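Local coordinates for protein succinate dehydrogenase subunit A (Mycolicibacterium smegmatis, PDB 7D6V) that forms the FAD-bearing flavoprotein subunit of succinate dehydrogenase, probably oxidising succinate to fumarate and passing the electrons to the iron-sulfur subunit, at residues K44-M49 with S220-Y225; F216-S220 with K260-V264; A326-N330 with G497-K501. All blocks are in the same frame, centred on the assembly; numbering follows the deposited sequence.

Contact 1 (K44-M49 with S220-Y225). With FAD (flavin-adenine dinucleotide), chain D.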
loop_
_atom_site.group_PDB
_atom_site.type_symbol
_atom_site.label_atom_id
_atom_site.label_comp_id
_atom_site.label_asym_id
_atom_site.label_seq_id
_atom_site.Cartn_x
_atom_site.Cartn_y
_atom_site.Cartn_z
ATOM N N LYS A 44 -2.755 8.410 2.944
ATOM C CA LYS A 44 -2.787 7.246 3.822
ATOM C C LYS A 44 -4.140 7.087 4.509
ATOM O O LYS A 44 -4.220 6.553 5.615
ATOM C CB LYS A 44 -1.670 7.326 4.860
ATOM C CG LYS A 44 -0.289 7.485 4.264
ATOM C CD LYS A 44 0.779 6.985 5.211
ATOM C CE LYS A 44 2.152 7.071 4.583
ATOM N NZ LYS A 44 2.167 6.492 3.219
ATOM N N ALA A 45 -5.210 7.539 3.865
ATOM C CA ALA A 45 -6.544 7.406 4.423
ATOM C C ALA A 45 -7.042 5.969 4.288
ATOM O O ALA A 45 -6.426 5.129 3.630
ATOM C CB ALA A 45 -7.507 8.373 3.743
ATOM N N HIS A 46 -8.188 5.696 4.915
ATOM C CA HIS A 46 -8.736 4.344 4.944
ATOM C C HIS A 46 -9.096 3.828 3.557
ATOM O O HIS A 46 -9.282 2.620 3.386
ATOM C CB HIS A 46 -9.964 4.311 5.856
ATOM C CG HIS A 46 -10.525 2.942 6.078
ATOM N ND1 HIS A 46 -10.086 2.110 7.084
ATOM C CD2 HIS A 46 -11.507 2.267 5.434
ATOM C CE1 HIS A 46 -10.764 0.977 7.045
ATOM N NE2 HIS A 46 -11.632 1.046 6.053
ATOM N N THR A 47 -9.191 4.713 2.562
ATOM C CA THR A 47 -9.499 4.288 1.202
ATOM C C THR A 47 -8.460 3.310 0.661
ATOM O O THR A 47 -8.787 2.466 -0.180
ATOM C CB THR A 47 -9.617 5.518 0.298
ATOM O OG1 THR A 47 -10.617 6.396 0.822
ATOM C CG2 THR A 47 -10.003 5.130 -1.119
ATOM N N VAL A 48 -7.216 3.387 1.143
ATOM C CA VAL A 48 -6.157 2.510 0.651
ATOM C C VAL A 48 -6.461 1.043 0.917
ATOM O O VAL A 48 -5.916 0.168 0.238
ATOM C CB VAL A 48 -4.793 2.879 1.278
ATOM C CG1 VAL A 48 -4.428 4.309 0.972
ATOM C CG2 VAL A 48 -4.786 2.616 2.775
ATOM N N MET A 49 -7.315 0.748 1.899
ATOM C CA MET A 49 -7.547 -0.629 2.312
ATOM C C MET A 49 -8.541 -1.366 1.426
ATOM O O MET A 49 -8.611 -2.596 1.499
ATOM C CB MET A 49 -8.029 -0.662 3.763
ATOM C CG MET A 49 -7.070 -0.014 4.743
ATOM S SD MET A 49 -7.614 -0.148 6.453
ATOM C CE MET A 49 -7.255 -1.868 6.778
ATOM N N SER A 220 -12.874 -3.630 11.213
ATOM C CA SER A 220 -11.872 -3.590 10.159
ATOM C C SER A 220 -11.381 -2.178 9.873
ATOM O O SER A 220 -10.638 -1.975 8.909
ATOM C CB SER A 220 -12.431 -4.211 8.880
ATOM O OG SER A 220 -13.562 -3.496 8.422
ATOM N N ASN A 221 -11.763 -1.207 10.693
ATOM C CA ASN A 221 -11.557 0.195 10.373
ATOM C C ASN A 221 -10.247 0.715 10.955
ATOM O O ASN A 221 -9.660 0.126 11.865
ATOM C CB ASN A 221 -12.735 1.028 10.872
ATOM C CG ASN A 221 -14.029 0.699 10.148
ATOM O OD1 ASN A 221 -15.093 1.201 10.494
ATOM N ND2 ASN A 221 -13.940 -0.147 9.131
ATOM N N SER A 222 -9.798 1.845 10.412
ATOM C CA SER A 222 -8.492 2.411 10.704
ATOM C C SER A 222 -8.476 3.104 12.065
ATOM O O SER A 222 -9.496 3.242 12.741
ATOM C CB SER A 222 -8.087 3.406 9.617
ATOM O OG SER A 222 -8.274 2.861 8.325
ATOM N N TRP A 223 -7.281 3.556 12.453
ATOM C CA TRP A 223 -7.120 4.337 13.674
ATOM C C TRP A 223 -7.942 5.620 13.642
ATOM O O TRP A 223 -8.368 6.110 14.692
ATOM C CB TRP A 223 -5.638 4.660 13.882
ATOM C CG TRP A 223 -5.382 5.853 14.748
ATOM C CD1 TRP A 223 -5.355 5.887 16.109
ATOM C CD2 TRP A 223 -5.121 7.191 14.309
ATOM N NE1 TRP A 223 -5.094 7.160 16.545
ATOM C CE2 TRP A 223 -4.948 7.980 15.458
ATOM C CE3 TRP A 223 -5.020 7.797 13.053
ATOM C CZ2 TRP A 223 -4.677 9.343 15.392
ATOM C CZ3 TRP A 223 -4.752 9.148 12.990
ATOM C CH2 TRP A 223 -4.585 9.907 14.152
ATOM N N GLU A 224 -8.188 6.165 12.456
ATOM C CA GLU A 224 -8.806 7.474 12.306
ATOM C C GLU A 224 -10.329 7.434 12.288
ATOM O O GLU A 224 -10.958 8.495 12.246
ATOM C CB GLU A 224 -8.296 8.139 11.026
ATOM C CG GLU A 224 -8.746 7.448 9.752
ATOM C CD GLU A 224 -7.892 7.814 8.556
ATOM O OE1 GLU A 224 -8.197 7.348 7.440
ATOM O OE2 GLU A 224 -6.910 8.564 8.733
ATOM N N TYR A 225 -10.940 6.251 12.331
ATOM C CA TYR A 225 -12.397 6.132 12.244
ATOM C C TYR A 225 -13.015 6.244 13.638
ATOM O O TYR A 225 -13.607 5.309 14.175
ATOM C CB TYR A 225 -12.782 4.823 11.568
ATOM C CG TYR A 225 -12.923 4.932 10.071
ATOM C CD1 TYR A 225 -12.228 5.896 9.358
ATOM C CD2 TYR A 225 -13.752 4.071 9.369
ATOM C CE1 TYR A 225 -12.352 5.997 7.993
ATOM C CE2 TYR A 225 -13.882 4.166 8.003
ATOM C CZ TYR A 225 -13.181 5.130 7.319
ATOM O OH TYR A 225 -13.311 5.229 5.954
HETATM P PA FAD D . -11.507 7.930 4.136
HETATM O O1A FAD D . -10.676 8.126 2.924
HETATM O O2A FAD D . -11.590 6.586 4.751
HETATM O O5B FAD D . -10.927 8.902 5.261
HETATM C C5B FAD D . -11.498 10.155 5.592
HETATM C C4B FAD D . -10.399 11.182 5.807
HETATM O O4B FAD D . -10.803 12.143 6.777
HETATM C C3B FAD D . -9.104 10.607 6.327
HETATM O O3B FAD D . -8.051 11.222 5.602
HETATM C C2B FAD D . -9.028 11.074 7.757
HETATM O O2B FAD D . -7.691 11.244 8.210
HETATM C C1B FAD D . -9.741 12.392 7.683
HETATM N N9A FAD D . -10.260 12.792 9.000
HETATM C C8A FAD D . -11.101 12.101 9.768
HETATM N N7A FAD D . -11.368 12.768 10.904
HETATM C C5A FAD D . -10.681 13.914 10.870
HETATM C C6A FAD D . -10.506 15.083 11.745
HETATM N N6A FAD D . -11.135 15.172 12.927
HETATM N N1A FAD D . -9.695 16.061 11.326
HETATM C C2A FAD D . -9.059 16.007 10.153
HETATM N N3A FAD D . -9.171 14.980 9.314
HETATM C C4A FAD D . -9.954 13.925 9.610
HETATM N N1 FAD D . -15.745 -0.217 -0.325
HETATM C C2 FAD D . -15.893 -0.746 -1.555
HETATM O O2 FAD D . -16.700 -0.222 -2.329
HETATM N N3 FAD D . -15.214 -1.811 -1.982
HETATM C C4 FAD D . -14.335 -2.436 -1.210
HETATM O O4 FAD D . -13.715 -3.422 -1.628
HETATM C C4X FAD D . -14.106 -1.931 0.154
HETATM N N5 FAD D . -13.229 -2.515 0.985
HETATM C C5X FAD D . -13.042 -2.026 2.220
HETATM C C6 FAD D . -12.130 -2.639 3.064
HETATM C C7 FAD D . -11.933 -2.146 4.340
HETATM C C7M FAD D . -10.952 -2.802 5.264
HETATM C C8 FAD D . -12.693 -0.966 4.799
HETATM C C8M FAD D . -12.479 -0.430 6.184
HETATM C C9 FAD D . -13.601 -0.347 3.961
HETATM C C9A FAD D . -13.800 -0.841 2.688
HETATM N N10 FAD D . -14.720 -0.219 1.840
HETATM C C10 FAD D . -14.886 -0.750 0.558
HETATM C "C1'" FAD D . -15.469 0.956 2.269
HETATM C "C2'" FAD D . -14.864 2.202 1.631
HETATM O "O2'" FAD D . -13.447 2.073 1.548
HETATM C "C3'" FAD D . -15.144 3.459 2.433
HETATM O "O3'" FAD D . -16.544 3.703 2.418
HETATM C "C4'" FAD D . -14.435 4.655 1.820
HETATM O "O4'" FAD D . -13.032 4.438 1.833
HETATM C "C5'" FAD D . -14.718 5.943 2.568
HETATM O "O5'" FAD D . -13.851 6.938 2.044
HETATM P P FAD D . -13.862 8.449 2.548
HETATM O O1P FAD D . -13.133 9.253 1.531
HETATM O O2P FAD D . -15.249 8.845 2.907
HETATM O O3P FAD D . -13.014 8.431 3.915
#

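Contact 2 (F216-S220 with K260-V264). With FAD (flavin-adenine dinucleotide), chain D.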
loop_
_atom_site.group_PDB
_atom_site.type_symbol
_atom_site.label_atom_id
_atom_site.label_comp_id
_atom_site.label_asym_id
_atom_site.label_seq_id
_atom_site.Cartn_x
_atom_site.Cartn_y
_atom_site.Cartn_z
ATOM N N PHE A 216 -16.200 0.110 18.262
ATOM C CA PHE A 216 -16.513 -1.301 18.412
ATOM C C PHE A 216 -15.237 -2.092 18.655
ATOM O O PHE A 216 -14.173 -1.763 18.124
ATOM C CB PHE A 216 -17.237 -1.839 17.174
ATOM C CG PHE A 216 -18.651 -1.365 17.054
ATOM C CD1 PHE A 216 -18.932 -0.109 16.547
ATOM C CD2 PHE A 216 -19.700 -2.168 17.454
ATOM C CE1 PHE A 216 -20.228 0.334 16.443
ATOM C CE2 PHE A 216 -20.999 -1.728 17.350
ATOM C CZ PHE A 216 -21.264 -0.477 16.845
ATOM N N LYS A 217 -15.357 -3.142 19.470
ATOM C CA LYS A 217 -14.186 -3.928 19.843
ATOM C C LYS A 217 -13.586 -4.641 18.638
ATOM O O LYS A 217 -12.362 -4.658 18.466
ATOM C CB LYS A 217 -14.556 -4.933 20.931
ATOM C CG LYS A 217 -13.376 -5.682 21.504
ATOM C CD LYS A 217 -13.811 -6.613 22.614
ATOM C CE LYS A 217 -12.636 -7.386 23.175
ATOM N NZ LYS A 217 -13.027 -8.183 24.367
ATOM N N VAL A 218 -14.425 -5.232 17.795
ATOM C CA VAL A 218 -13.978 -5.935 16.599
ATOM C C VAL A 218 -14.420 -5.123 15.392
ATOM O O VAL A 218 -15.619 -4.902 15.189
ATOM C CB VAL A 218 -14.533 -7.366 16.537
ATOM C CG1 VAL A 218 -13.813 -8.163 15.468
ATOM C CG2 VAL A 218 -14.396 -8.040 17.885
ATOM N N SER A 219 -13.454 -4.684 14.593
ATOM C CA SER A 219 -13.740 -3.829 13.453
ATOM C C SER A 219 -12.575 -3.894 12.481
ATOM O O SER A 219 -11.439 -4.169 12.871
ATOM C CB SER A 219 -13.989 -2.383 13.891
ATOM O OG SER A 219 -14.432 -1.593 12.808
ATOM N N SER A 220 -12.874 -3.630 11.213
ATOM C CA SER A 220 -11.872 -3.590 10.159
ATOM C C SER A 220 -11.381 -2.178 9.873
ATOM O O SER A 220 -10.638 -1.975 8.909
ATOM C CB SER A 220 -12.431 -4.211 8.880
ATOM O OG SER A 220 -13.562 -3.496 8.422
ATOM N N LYS A 260 -7.261 -8.992 13.372
ATOM C CA LYS A 260 -8.368 -8.854 14.308
ATOM C C LYS A 260 -9.613 -8.233 13.690
ATOM O O LYS A 260 -10.640 -8.134 14.370
ATOM C CB LYS A 260 -7.935 -8.025 15.524
ATOM C CG LYS A 260 -8.746 -8.291 16.777
ATOM C CD LYS A 260 -8.911 -7.040 17.611
ATOM C CE LYS A 260 -10.027 -7.207 18.622
ATOM N NZ LYS A 260 -10.227 -5.973 19.430
ATOM N N GLY A 261 -9.560 -7.817 12.434
ATOM C CA GLY A 261 -10.746 -7.312 11.780
ATOM C C GLY A 261 -10.806 -7.740 10.334
ATOM O O GLY A 261 -11.642 -7.254 9.568
ATOM N N ILE A 262 -9.912 -8.649 9.947
ATOM C CA ILE A 262 -9.903 -9.147 8.580
ATOM C C ILE A 262 -11.156 -9.970 8.339
ATOM O O ILE A 262 -11.488 -10.875 9.115
ATOM C CB ILE A 262 -8.626 -9.960 8.320
ATOM C CG1 ILE A 262 -7.402 -9.193 8.823
ATOM C CG2 ILE A 262 -8.495 -10.289 6.844
ATOM C CD1 ILE A 262 -7.014 -8.019 7.955
ATOM N N LEU A 263 -11.865 -9.655 7.260
ATOM C CA LEU A 263 -13.111 -10.335 6.946
ATOM C C LEU A 263 -12.827 -11.659 6.254
ATOM O O LEU A 263 -11.945 -11.752 5.397
ATOM C CB LEU A 263 -13.989 -9.457 6.052
ATOM C CG LEU A 263 -14.941 -8.449 6.702
ATOM C CD1 LEU A 263 -14.199 -7.457 7.578
ATOM C CD2 LEU A 263 -15.752 -7.719 5.643
ATOM N N VAL A 264 -13.578 -12.687 6.634
ATOM C CA VAL A 264 -13.498 -14.001 6.007
ATOM C C VAL A 264 -14.758 -14.190 5.173
ATOM O O VAL A 264 -15.876 -14.137 5.701
ATOM C CB VAL A 264 -13.346 -15.121 7.046
ATOM C CG1 VAL A 264 -13.099 -16.448 6.361
ATOM C CG2 VAL A 264 -12.219 -14.801 8.012
HETATM P PA FAD D . -11.507 7.930 4.136
HETATM O O1A FAD D . -10.676 8.126 2.924
HETATM O O2A FAD D . -11.590 6.586 4.751
HETATM O O5B FAD D . -10.927 8.902 5.261
HETATM C C5B FAD D . -11.498 10.155 5.592
HETATM C C4B FAD D . -10.399 11.182 5.807
HETATM O O4B FAD D . -10.803 12.143 6.777
HETATM C C3B FAD D . -9.104 10.607 6.327
HETATM O O3B FAD D . -8.051 11.222 5.602
HETATM C C2B FAD D . -9.028 11.074 7.757
HETATM O O2B FAD D . -7.691 11.244 8.210
HETATM C C1B FAD D . -9.741 12.392 7.683
HETATM N N9A FAD D . -10.260 12.792 9.000
HETATM C C8A FAD D . -11.101 12.101 9.768
HETATM N N7A FAD D . -11.368 12.768 10.904
HETATM C C5A FAD D . -10.681 13.914 10.870
HETATM C C6A FAD D . -10.506 15.083 11.745
HETATM N N6A FAD D . -11.135 15.172 12.927
HETATM N N1A FAD D . -9.695 16.061 11.326
HETATM C C2A FAD D . -9.059 16.007 10.153
HETATM N N3A FAD D . -9.171 14.980 9.314
HETATM C C4A FAD D . -9.954 13.925 9.610
HETATM N N1 FAD D . -15.745 -0.217 -0.325
HETATM C C2 FAD D . -15.893 -0.746 -1.555
HETATM O O2 FAD D . -16.700 -0.222 -2.329
HETATM N N3 FAD D . -15.214 -1.811 -1.982
HETATM C C4 FAD D . -14.335 -2.436 -1.210
HETATM O O4 FAD D . -13.715 -3.422 -1.628
HETATM C C4X FAD D . -14.106 -1.931 0.154
HETATM N N5 FAD D . -13.229 -2.515 0.985
HETATM C C5X FAD D . -13.042 -2.026 2.220
HETATM C C6 FAD D . -12.130 -2.639 3.064
HETATM C C7 FAD D . -11.933 -2.146 4.340
HETATM C C7M FAD D . -10.952 -2.802 5.264
HETATM C C8 FAD D . -12.693 -0.966 4.799
HETATM C C8M FAD D . -12.479 -0.430 6.184
HETATM C C9 FAD D . -13.601 -0.347 3.961
HETATM C C9A FAD D . -13.800 -0.841 2.688
HETATM N N10 FAD D . -14.720 -0.219 1.840
HETATM C C10 FAD D . -14.886 -0.750 0.558
HETATM C "C1'" FAD D . -15.469 0.956 2.269
HETATM C "C2'" FAD D . -14.864 2.202 1.631
HETATM O "O2'" FAD D . -13.447 2.073 1.548
HETATM C "C3'" FAD D . -15.144 3.459 2.433
HETATM O "O3'" FAD D . -16.544 3.703 2.418
HETATM C "C4'" FAD D . -14.435 4.655 1.820
HETATM O "O4'" FAD D . -13.032 4.438 1.833
HETATM C "C5'" FAD D . -14.718 5.943 2.568
HETATM O "O5'" FAD D . -13.851 6.938 2.044
HETATM P P FAD D . -13.862 8.449 2.548
HETATM O O1P FAD D . -13.133 9.253 1.531
HETATM O O2P FAD D . -15.249 8.845 2.907
HETATM O O3P FAD D . -13.014 8.431 3.915
#

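Contact 3 (A326-N330 with G497-K501)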
loop_
_atom_site.group_PDB
_atom_site.type_symbol
_atom_site.label_atom_id
_atom_site.label_comp_id
_atom_site.label_asym_id
_atom_site.label_seq_id
_atom_site.Cartn_x
_atom_site.Cartn_y
_atom_site.Cartn_z
ATOM N N ALA A 326 -25.513 -15.221 12.038
ATOM C CA ALA A 326 -25.138 -14.340 13.136
ATOM C C ALA A 326 -25.903 -14.667 14.412
ATOM O O ALA A 326 -25.339 -14.599 15.509
ATOM C CB ALA A 326 -25.367 -12.892 12.728
ATOM N N ARG A 327 -27.190 -15.004 14.298
ATOM C CA ARG A 327 -27.950 -15.372 15.487
ATOM C C ARG A 327 -27.436 -16.670 16.086
ATOM O O ARG A 327 -27.344 -16.800 17.312
ATOM C CB ARG A 327 -29.443 -15.485 15.177
ATOM C CG ARG A 327 -30.106 -14.171 14.841
ATOM C CD ARG A 327 -31.583 -14.338 14.547
ATOM N NE ARG A 327 -32.198 -13.059 14.211
ATOM C CZ ARG A 327 -33.469 -12.908 13.859
ATOM N NH1 ARG A 327 -34.271 -13.962 13.799
ATOM N NH2 ARG A 327 -33.940 -11.700 13.576
ATOM N N ALA A 328 -27.088 -17.640 15.241
ATOM C CA ALA A 328 -26.493 -18.865 15.762
ATOM C C ALA A 328 -25.177 -18.577 16.471
ATOM O O ALA A 328 -24.911 -19.120 17.550
ATOM C CB ALA A 328 -26.291 -19.874 14.638
ATOM N N ILE A 329 -24.342 -17.715 15.884
ATOM C CA ILE A 329 -23.052 -17.396 16.490
ATOM C C ILE A 329 -23.245 -16.699 17.829
ATOM O O ILE A 329 -22.570 -17.021 18.815
ATOM C CB ILE A 329 -22.201 -16.550 15.526
ATOM C CG1 ILE A 329 -21.861 -17.355 14.272
ATOM C CG2 ILE A 329 -20.927 -16.085 16.208
ATOM C CD1 ILE A 329 -21.004 -16.612 13.280
ATOM N N ASN A 330 -24.167 -15.735 17.892
ATOM C CA ASN A 330 -24.435 -15.042 19.148
ATOM C C ASN A 330 -24.951 -16.004 20.209
ATOM O O ASN A 330 -24.498 -15.973 21.362
ATOM C CB ASN A 330 -25.442 -13.916 18.922
ATOM C CG ASN A 330 -24.778 -12.592 18.618
ATOM O OD1 ASN A 330 -23.588 -12.537 18.306
ATOM N ND2 ASN A 330 -25.545 -11.514 18.707
ATOM N N GLY A 497 -24.909 -4.947 18.354
ATOM C CA GLY A 497 -24.196 -5.834 17.465
ATOM C C GLY A 497 -25.026 -6.148 16.239
ATOM O O GLY A 497 -25.826 -5.337 15.781
ATOM N N ILE A 498 -24.813 -7.350 15.699
ATOM C CA ILE A 498 -25.645 -7.793 14.586
ATOM C C ILE A 498 -27.083 -7.959 15.045
ATOM O O ILE A 498 -28.023 -7.542 14.360
ATOM C CB ILE A 498 -25.115 -9.100 13.977
ATOM C CG1 ILE A 498 -23.728 -8.901 13.395
ATOM C CG2 ILE A 498 -26.031 -9.537 12.858
ATOM C CD1 ILE A 498 -23.044 -10.177 13.010
ATOM N N ILE A 499 -27.276 -8.562 16.210
ATOM C CA ILE A 499 -28.600 -8.839 16.748
ATOM C C ILE A 499 -28.828 -7.892 17.911
ATOM O O ILE A 499 -28.035 -7.860 18.859
ATOM C CB ILE A 499 -28.743 -10.303 17.184
ATOM C CG1 ILE A 499 -28.656 -11.229 15.975
ATOM C CG2 ILE A 499 -30.060 -10.518 17.896
ATOM C CD1 ILE A 499 -27.263 -11.680 15.638
ATOM N N ARG A 500 -29.904 -7.118 17.837
ATOM C CA ARG A 500 -30.249 -6.151 18.863
ATOM C C ARG A 500 -31.474 -6.632 19.625
ATOM O O ARG A 500 -32.407 -7.182 19.036
ATOM C CB ARG A 500 -30.529 -4.770 18.260
ATOM C CG ARG A 500 -29.300 -3.921 17.960
ATOM C CD ARG A 500 -28.689 -4.282 16.626
ATOM N NE ARG A 500 -27.539 -3.448 16.291
ATOM C CZ ARG A 500 -27.602 -2.331 15.573
ATOM N NH1 ARG A 500 -28.763 -1.900 15.112
ATOM N NH2 ARG A 500 -26.501 -1.645 15.314
ATOM N N LYS A 501 -31.459 -6.428 20.936
ATOM C CA LYS A 501 -32.615 -6.672 21.782
ATOM C C LYS A 501 -32.911 -5.405 22.567
ATOM O O LYS A 501 -32.012 -4.610 22.847
ATOM C CB LYS A 501 -32.383 -7.850 22.733
ATOM C CG LYS A 501 -32.103 -9.158 22.022
ATOM C CD LYS A 501 -31.672 -10.244 22.986
ATOM C CE LYS A 501 -31.093 -11.432 22.237
ATOM N NZ LYS A 501 -30.095 -11.000 21.220
#

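Contact 1 (K44-M49 with S220-Y225)
Glu224 turns its carboxylate between the backbone of His46 and the FAD ribose: OE2 is gripped twice, by the ribose hydroxyl FAD O2B at 2.8 Å and by the hydroxyl of Ser40, while OE1 takes a weak, bent bond from the amide N of His46 at 3.0 Å. The extended chain of Glu224 puts OE1 at the His46 amide and OE2 at the ribose. His46 is the centre of the contact. Its CG stands anti to the backbone N (chi1 -174°), which swings the ring across to the 220-225 loop, and NE2 is covalently joined to the flavin methyl FAD C8M (1.7 Å). The other ring nitrogen, ND1, donates to Ser222 OG, though the modelled separation is too short to be trusted. Tyr225 puts CE2 over one face of the His46 ring; the centroids lie 4.5 Å apart with the planes tilted by 33°, neither stacked nor edge-to-face. The Tyr225 hydroxyl donates to the phosphate oxygen FAD O2A (OH to O2A 2.5 Å), and Thr47 OG1 donates to FAD O1A at 2.7 Å on the same phosphate. This is the histidyl-flavin linkage familiar from succinate dehydrogenases: the covalent bond keeps the isoalloxazine from leaving, and in relatives such a link raises the flavin potential, which probably helps succinate oxidation here too.

Contact 2 (F216-S220 with K260-V264)
Lys260 and Gly261 meet 217-220 where two loops come together within the FAD-binding family region, whose core is Rossmann-type, with Ser220 next to the flavin methyl C8M. One conventional hydrogen bond crosses the gap: Lys260 NZ donates to the backbone O of Lys217 at 2.7 Å. The ammonium sits above the carbonyl plane, 41° out of it, rather than on a lone pair; it gets there because the Lys260 chain leaves anti to its backbone N, bends at chi2 and then runs straight. The side chain of Lys217 crosses that of Lys260 at about a right angle, and its own NZ bonds to Gln490; Lys217 NZ and Lys260 NZ are 6.1 Å apart. A weaker polar contact comes from Gly261, whose CA-H points at Ser219 O (CA to O 3.4 Å, 154° at the hydrogen). With no side chain in the way, Gly261 brings its CA within 4.2 Å of Ser220 CA. Other touches are van der Waals: Ser220 CB meets Gly261 O at 3.2 Å, and Val218, which also rests on Thr386 and Asn493, sets CG1 against the carbonyl O of Lys260. At the flavin end, Leu263 CD1 lies 3.9 Å from Ser220 CB.

Contact 3 (A326-N330 with G497-K501)
Ile499 reaches helix 322-334 through two torsions: chi1 of -66° sets CG1 beside its backbone N, and chi2 of 89° then turns CD1 in against the helix at Ala326. There the methyl lies over the backbone of Ala326, 3.5 Å from its O and 3.7 Å from its CB. That same carbonyl O accepts the helical bond from Asn330 N, so CD1 abuts an oxygen already used by the helix. Ile498, one residue earlier, presents CG2 to Ala326 CB at 3.4 Å; the alanine methyl faces both branches of Ile498 and the CD1 of Ile499. Two other side chains of the helix also touch Ile499. Arg327 crosses it at about a right angle, its CG meeting Ile499 CG1 at 3.5 Å, while Asn330 slides past in the opposite direction and brings ND2 to within 3.5 Å of Ile499 CD1. Behind the isoleucines, Arg500 pairs by its backbone with Thr565 and Asp567, and Ile498 also rests on Phe248. No hydrogen bond links the two segments: the helix is joined to 498-499 by van der Waals contact, mostly apolar, with the aliphatic part of Arg327 and the Asn330 amide at the margin.

From the N terminus, the 44-49 loop after strand 34-37 comes first, and contact 1 closes the long loop back to it when the chain reaches 220-225. Before that closure, contact 2 has already opened at 216-220, and it closes later at 260-264, beyond strand 246-253; the two therefore cross, sharing Ser220 and both touching FAD, with centres 12 Å apart. Contact 3 follows in series, from helix 322-334 to strand 499-500, linking the FAD-binding family region to the C-terminal one. It does not touch the others: its nearest atoms are about 5 Å from contact 2 and about 12 Å from contact 1.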